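Local coordinates for protein putative 4-hydroxybenzoyl-CoA thioesterase (Geobacillus stearothermophilus, PDB 2OIW) that probably hydrolyses acyl-CoA thioesters, as a predicted hot-dog-fold thioesterase related to 4-hydroxybenzoyl-CoA thioesterases, at residues T25-P28 against V29-A33; I123-K126 against L127-H130. All coordinates share one frame; numbering follows the deposited sequence.

Interaction 1. Residues T25-P28 against V29-A33; sequences TTVP and VWFEA
The methyl of Thr26 rests on one face of the Trp30 indole, near the rim, with CG2 3.6 Å from the centroid of the five-membered ring of Trp30 and 23° off its normal: a CH-pi contact between residues four apart. Its closest approach is to an atom of the bond shared by the two rings, Thr26 CG2 to Trp30 CE2 at 3.3 Å. The Thr26 torsion (chi1 -68°) sets CG2 opposite the backbone N and thus against the indole, while OG1 turns away to hydrogen-bond the backbone O of Glu15. Glu15 also receives a weak hydrogen bond from Trp30 NE1, so the pair is tied to one residue at both polar ends. One residue on, Val27 and Phe31 lie side by side, with Val27 CG1 3.3 Å from Phe31 CE2, an oblique approach to the ring. Behind these side chains the backbone is already bonded in the helical i to i+4 manner. Thr26 O accepts Trp30 N at 3.0 Å and, more weakly, Val29 N. Phe31 N reaches Val27 O in a nearly straight bond of 2.8 Å (171°), and Glu32 N bonds to Pro28 O at 2.9 Å. Glu32 runs out from the helix to a second subunit, where OE2 is held by Asn23 and Asn24 of that chain. The Thr26 side chain lies about 6 Å from the bound magnesium ion, whose site includes Ser14 and Thr16. Helix 27-34 belongs to the helical segment that a hot-dog fold packs against its curved antiparallel sheet: Val27 and Phe31 bear on Val60 of strand 53-62 and Ile92 of strand 85-94, while Trp30 reaches Ile92 and, on strand 5-9, Ile9.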
ATOM      1  N   THR A  25       0.864   8.562   3.760  1.00 19.62           N
ATOM      2  CA  THR A  25       1.315   7.220   4.130  1.00 19.03           C
ATOM      3  C   THR A  25       2.374   6.685   3.173  1.00 19.48           C
ATOM      4  O   THR A  25       3.041   5.693   3.480  1.00 18.94           O
ATOM      5  CB  THR A  25       0.166   6.232   4.247  1.00 19.68           C
ATOM      6  OG1 THR A  25      -0.414   6.015   2.948  1.00 20.02           O
ATOM      7  CG2 THR A  25      -0.909   6.794   5.238  1.00 17.75           C
ATOM      8  N   THR A  26       2.519   7.366   2.032  1.00 18.97           N
ATOM      9  CA  THR A  26       3.532   7.035   1.032  1.00 19.12           C
ATOM     10  C   THR A  26       4.919   7.429   1.488  1.00 17.93           C
ATOM     11  O   THR A  26       5.875   6.751   1.174  1.00 18.00           O
ATOM     12  CB  THR A  26       3.181   7.669  -0.349  1.00 18.98           C
ATOM     13  OG1 THR A  26       2.014   7.015  -0.853  1.00 20.78           O
ATOM     14  CG2 THR A  26       4.292   7.468  -1.373  1.00 17.42           C
ATOM     15  N   VAL A  27       5.031   8.522   2.226  1.00 17.58           N
ATOM     16  CA  VAL A  27       6.332   9.002   2.659  1.00 17.69           C
ATOM     17  C   VAL A  27       7.144   7.963   3.499  1.00 17.12           C
ATOM     18  O   VAL A  27       8.327   7.728   3.234  1.00 16.04           O
ATOM     19  CB  VAL A  27       6.200  10.403   3.351  1.00 18.61           C
ATOM     20  CG1 VAL A  27       7.508  10.822   4.020  1.00 19.76           C
ATOM     21  CG2 VAL A  27       5.777  11.459   2.308  1.00 19.72           C
ATOM     22  N   PRO A  28       6.535   7.380   4.553  1.00 16.88           N
ATOM     23  CA  PRO A  28       7.285   6.340   5.224  1.00 17.09           C
ATOM     24  C   PRO A  28       7.669   5.183   4.296  1.00 17.48           C
ATOM     25  O   PRO A  28       8.638   4.487   4.578  1.00 17.31           O
ATOM     26  CB  PRO A  28       6.318   5.872   6.320  1.00 17.86           C
ATOM     27  CG  PRO A  28       5.499   7.057   6.608  1.00 17.78           C
ATOM     28  CD  PRO A  28       5.274   7.682   5.263  1.00 16.20           C
ATOM     29  N   VAL A  29       6.917   4.980   3.211  1.00 17.21           N
ATOM     30  CA  VAL A  29       7.192   3.866   2.307  1.00 16.93           C
ATOM     31  C   VAL A  29       8.461   4.196   1.508  1.00 17.19           C
ATOM     32  O   VAL A  29       9.332   3.351   1.333  1.00 18.33           O
ATOM     33  CB  VAL A  29       5.999   3.547   1.374  1.00 16.31           C
ATOM     34  CG1 VAL A  29       6.405   2.632   0.270  1.00 16.11           C
ATOM     35  CG2 VAL A  29       4.837   2.898   2.150  1.00 15.60           C
ATOM     36  N   TRP A  30       8.574   5.447   1.090  1.00 16.84           N
ATOM     37  CA  TRP A  30       9.756   5.927   0.368  1.00 16.90           C
ATOM     38  C   TRP A  30      11.001   6.060   1.277  1.00 17.42           C
ATOM     39  O   TRP A  30      12.151   5.755   0.869  1.00 17.99           O
ATOM     40  CB  TRP A  30       9.371   7.288  -0.232  1.00 16.41           C
ATOM     41  CG  TRP A  30       8.419   7.180  -1.400  1.00 14.60           C
ATOM     42  CD1 TRP A  30       8.016   6.041  -2.052  1.00 11.54           C
ATOM     43  CD2 TRP A  30       7.845   8.274  -2.109  1.00 13.33           C
ATOM     44  NE1 TRP A  30       7.171   6.374  -3.095  1.00 13.60           N
ATOM     45  CE2 TRP A  30       7.063   7.740  -3.149  1.00 13.16           C
ATOM     46  CE3 TRP A  30       7.878   9.667  -1.928  1.00 13.84           C
ATOM     47  CZ2 TRP A  30       6.339   8.552  -4.016  1.00 13.84           C
ATOM     48  CZ3 TRP A  30       7.191  10.461  -2.801  1.00 13.34           C
ATOM     49  CH2 TRP A  30       6.436   9.906  -3.833  1.00 14.25           C
ATOM     50  N   PHE A  31      10.785   6.513   2.510  1.00 18.12           N
ATOM     51  CA  PHE A  31      11.849   6.526   3.536  1.00 19.09           C
ATOM     52  C   PHE A  31      12.372   5.126   3.806  1.00 19.14           C
ATOM     53  O   PHE A  31      13.577   4.928   3.882  1.00 21.06           O
ATOM     54  CB  PHE A  31      11.358   7.145   4.863  1.00 18.17           C
ATOM     55  CG  PHE A  31      11.389   8.654   4.884  1.00 18.84           C
ATOM     56  CD1 PHE A  31      12.412   9.366   4.249  1.00 19.05           C
ATOM     57  CD2 PHE A  31      10.415   9.352   5.577  1.00 17.89           C
ATOM     58  CE1 PHE A  31      12.443  10.760   4.302  1.00 20.15           C
ATOM     59  CE2 PHE A  31      10.427  10.725   5.643  1.00 18.85           C
ATOM     60  CZ  PHE A  31      11.428  11.444   5.005  1.00 18.47           C
ATOM     61  N   GLU A  32      11.484   4.147   3.938  1.00 19.42           N
ATOM     62  CA  GLU A  32      11.965   2.764   4.121  1.00 19.43           C
ATOM     63  C   GLU A  32      12.732   2.259   2.889  1.00 18.77           C
ATOM     64  O   GLU A  32      13.703   1.513   3.011  1.00 18.16           O
ATOM     65  CB  GLU A  32      10.804   1.812   4.465  1.00 18.70           C
ATOM     66  CG  GLU A  32      11.293   0.372   4.841  1.00 20.27           C
ATOM     67  CD  GLU A  32      10.132  -0.607   4.956  1.00 22.88           C
ATOM     68  OE1 GLU A  32       9.439  -0.782   3.937  1.00 25.27           O
ATOM     69  OE2 GLU A  32       9.878  -1.140   6.069  1.00 27.28           O
ATOM     70  N   ALA A  33      12.279   2.649   1.697  1.00 17.91           N
ATOM     71  CA  ALA A  33      13.011   2.333   0.466  1.00 17.93           C
ATOM     72  C   ALA A  33      14.455   2.931   0.510  1.00 18.14           C
ATOM     73  O   ALA A  33      15.415   2.280   0.138  1.00 18.47           O
ATOM     74  CB  ALA A  33      12.208   2.849  -0.773  1.00 17.88           C
TER

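Interaction 2. Residues I123-K126 against L127-H130; sequences IRVK and LREH
Backbone bonds from Leu127 N to Ile123 O (2.8 Å) and from Arg128 N to Arg124 O (2.8 Å) lie within helix 121-128, the C-terminal helix that follows the sheet strands of this hot-dog domain. After these bonds the alpha-helical pattern gives way: Glu129 N makes a weak bond to Lys126 O, and His130 N turns back to Leu127 O. On the buried side Ile123 and Leu127 lie alongside each other, pointing the same way, with Ile123 CG2 3.6 Å from Leu127 CD1. Leu127 continues this apolar patch onto Ile78 and Ile81 of strand 72-81 and Leu41 of helix 36-42, where Ile123 also meets Phe42. Arg124 and Arg128, four residues apart, cross on another side of the helix. Arg128 stretches back along the helix, its chain extended from CG to NE, and lays one guanidinium face over the backbone around Arg124 and Val125. Arg128 NH2 comes within 3.9 Å of Arg124 CB, whereas Arg128 NH1 approaches Val125 CG2. The two guanidinium planes are 27° apart, but their charged atoms are not in contact (Arg124 NE to Arg128 NH2 5.5 Å); Arg124 gives NH1 to Gly82 O and NH2 to Asn83 O. Farther on, His130 meets the ring of Phe5 and hydrogen-bonds through ND1 to the O of Ala3, which probably belongs to the remnant of an expression tag. With CG beside the backbone N (chi1 -58°), its imidazole turns back toward the helix, bringing His130 CD2 to 3.3 Å from Lys126 O.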
ATOM      1  N   ILE A 123      30.442  -3.147  10.968  1.00 30.15           N
ATOM      2  CA  ILE A 123      29.298  -2.333  10.555  1.00 29.64           C
ATOM      3  C   ILE A 123      29.452  -0.866  10.976  1.00 28.54           C
ATOM      4  O   ILE A 123      29.126   0.037  10.204  1.00 27.99           O
ATOM      5  CB  ILE A 123      27.966  -2.867  11.166  1.00 29.79           C
ATOM      6  CG1 ILE A 123      27.809  -4.364  10.932  1.00 30.30           C
ATOM      7  CG2 ILE A 123      26.777  -2.075  10.651  1.00 29.42           C
ATOM      8  CD1 ILE A 123      26.993  -4.701   9.772  1.00 30.54           C
ATOM      9  N   ARG A 124      29.917  -0.643  12.211  1.00 27.94           N
ATOM     10  CA  ARG A 124      30.092   0.717  12.756  1.00 26.95           C
ATOM     11  C   ARG A 124      30.991   1.551  11.858  1.00 27.03           C
ATOM     12  O   ARG A 124      30.679   2.691  11.529  1.00 25.83           O
ATOM     13  CB  ARG A 124      30.701   0.665  14.157  1.00 26.89           C
ATOM     14  CG  ARG A 124      29.757   0.207  15.232  1.00 26.42           C
ATOM     15  CD  ARG A 124      30.389   0.285  16.631  1.00 26.37           C
ATOM     16  NE  ARG A 124      29.538  -0.445  17.560  1.00 26.88           N
ATOM     17  CZ  ARG A 124      28.446   0.054  18.133  1.00 27.09           C
ATOM     18  NH1 ARG A 124      28.078   1.329  17.921  1.00 24.98           N
ATOM     19  NH2 ARG A 124      27.724  -0.723  18.929  1.00 26.42           N
ATOM     20  N   VAL A 125      32.120   0.957  11.475  1.00 27.22           N
ATOM     21  CA  VAL A 125      33.044   1.580  10.532  1.00 28.02           C
ATOM     22  C   VAL A 125      32.329   1.985   9.242  1.00 28.29           C
ATOM     23  O   VAL A 125      32.469   3.127   8.777  1.00 28.20           O
ATOM     24  CB  VAL A 125      34.205   0.642  10.183  1.00 27.67           C
ATOM     25  CG1 VAL A 125      35.282   1.404   9.399  1.00 29.52           C
ATOM     26  CG2 VAL A 125      34.778   0.023  11.443  1.00 27.93           C
ATOM     27  N   LYS A 126      31.568   1.051   8.676  1.00 28.78           N
ATOM     28  CA  LYS A 126      30.793   1.312   7.448  1.00 30.12           C
ATOM     29  C   LYS A 126      29.764   2.441   7.617  1.00 30.20           C
ATOM     30  O   LYS A 126      29.640   3.329   6.757  1.00 30.88           O
ATOM     31  CB  LYS A 126      30.108   0.024   6.972  1.00 30.31           C
ATOM     32  CG  LYS A 126      31.104  -1.114   6.733  1.00 31.89           C
ATOM     33  CD  LYS A 126      30.534  -2.227   5.892  1.00 33.77           C
ATOM     34  CE  LYS A 126      31.649  -2.831   5.049  1.00 37.40           C
ATOM     35  NZ  LYS A 126      32.294  -1.798   4.154  1.00 39.88           N
ATOM     36  N   LEU A 127      29.057   2.410   8.745  1.00 30.03           N
ATOM     37  CA  LEU A 127      28.059   3.425   9.082  1.00 29.88           C
ATOM     38  C   LEU A 127      28.657   4.816   9.300  1.00 29.64           C
ATOM     39  O   LEU A 127      28.063   5.806   8.886  1.00 27.64           O
ATOM     40  CB  LEU A 127      27.276   2.991  10.322  1.00 29.61           C
ATOM     41  CG  LEU A 127      26.377   1.754  10.232  1.00 30.90           C
ATOM     42  CD1 LEU A 127      25.981   1.266  11.629  1.00 30.35           C
ATOM     43  CD2 LEU A 127      25.147   2.033   9.369  1.00 31.32           C
ATOM     44  N   ARG A 128      29.835   4.878   9.940  1.00 30.53           N
ATOM     45  CA  ARG A 128      30.510   6.155  10.246  1.00 32.53           C
ATOM     46  C   ARG A 128      30.766   6.983   8.982  1.00 33.19           C
ATOM     47  O   ARG A 128      30.878   8.211   9.029  1.00 32.93           O
ATOM     48  CB  ARG A 128      31.857   5.932  10.963  1.00 32.50           C
ATOM     49  CG  ARG A 128      31.819   5.698  12.479  1.00 33.42           C
ATOM     50  CD  ARG A 128      33.185   5.149  12.975  1.00 34.36           C
ATOM     51  NE  ARG A 128      33.018   4.327  14.180  1.00 37.98           N
ATOM     52  CZ  ARG A 128      33.869   3.402  14.613  1.00 38.72           C
ATOM     53  NH1 ARG A 128      34.996   3.142  13.953  1.00 40.71           N
ATOM     54  NH2 ARG A 128      33.587   2.730  15.724  1.00 39.57           N
ATOM     55  N   GLU A 129      30.873   6.300   7.850  1.00 34.42           N
ATOM     56  CA  GLU A 129      31.157   6.983   6.605  1.00 35.61           C
ATOM     57  C   GLU A 129      29.875   7.346   5.866  1.00 35.70           C
ATOM     58  O   GLU A 129      29.925   7.749   4.708  1.00 36.32           O
ATOM     59  CB  GLU A 129      32.133   6.163   5.737  1.00 36.37           C
ATOM     60  CG  GLU A 129      33.580   6.750   5.601  1.00 38.03           C
ATOM     61  CD  GLU A 129      34.221   7.216   6.916  1.00 41.89           C
ATOM     62  OE1 GLU A 129      34.292   6.423   7.892  1.00 43.89           O
ATOM     63  OE2 GLU A 129      34.682   8.386   6.968  1.00 43.22           O
ATOM     64  N   HIS A 130      28.731   7.200   6.534  1.00 35.08           N
ATOM     65  CA  HIS A 130      27.465   7.729   6.012  1.00 34.93           C
ATOM     66  C   HIS A 130      26.752   8.606   7.048  1.00 34.98           C
ATOM     67  O   HIS A 130      25.531   8.662   7.092  1.00 33.84           O
ATOM     68  CB  HIS A 130      26.552   6.608   5.498  1.00 35.22           C
ATOM     69  CG  HIS A 130      27.172   5.761   4.428  1.00 35.75           C
ATOM     70  ND1 HIS A 130      27.420   6.229   3.158  1.00 37.09           N
ATOM     71  CD2 HIS A 130      27.595   4.476   4.443  1.00 37.48           C
ATOM     72  CE1 HIS A 130      27.974   5.271   2.435  1.00 38.00           C
ATOM     73  NE2 HIS A 130      28.091   4.196   3.192  1.00 37.58           N
TER

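Overall arrangement
From the N terminus the chain forms strand 5-9, passes the magnesium-site residues Ser14 and Thr16, and enters interaction 1 at the start of helix 27-34. Helix 36-42, the long strands of the sheet and short strand 115-116 follow before interaction 2, on helix 121-128 and the residues after it. Each contact closes a local helical turn; they stand in series, neither nested nor crossed, with centres 23 Å apart on opposite sides of the chain's centre. Interaction 1 joins its helix to strands 5-9, 53-62 and 85-94 and to other subunits. Interaction 2 ties the C-terminal helix to helix 36-42, strand 72-81 and the N-terminal residues, and touches no other chain of the assembly.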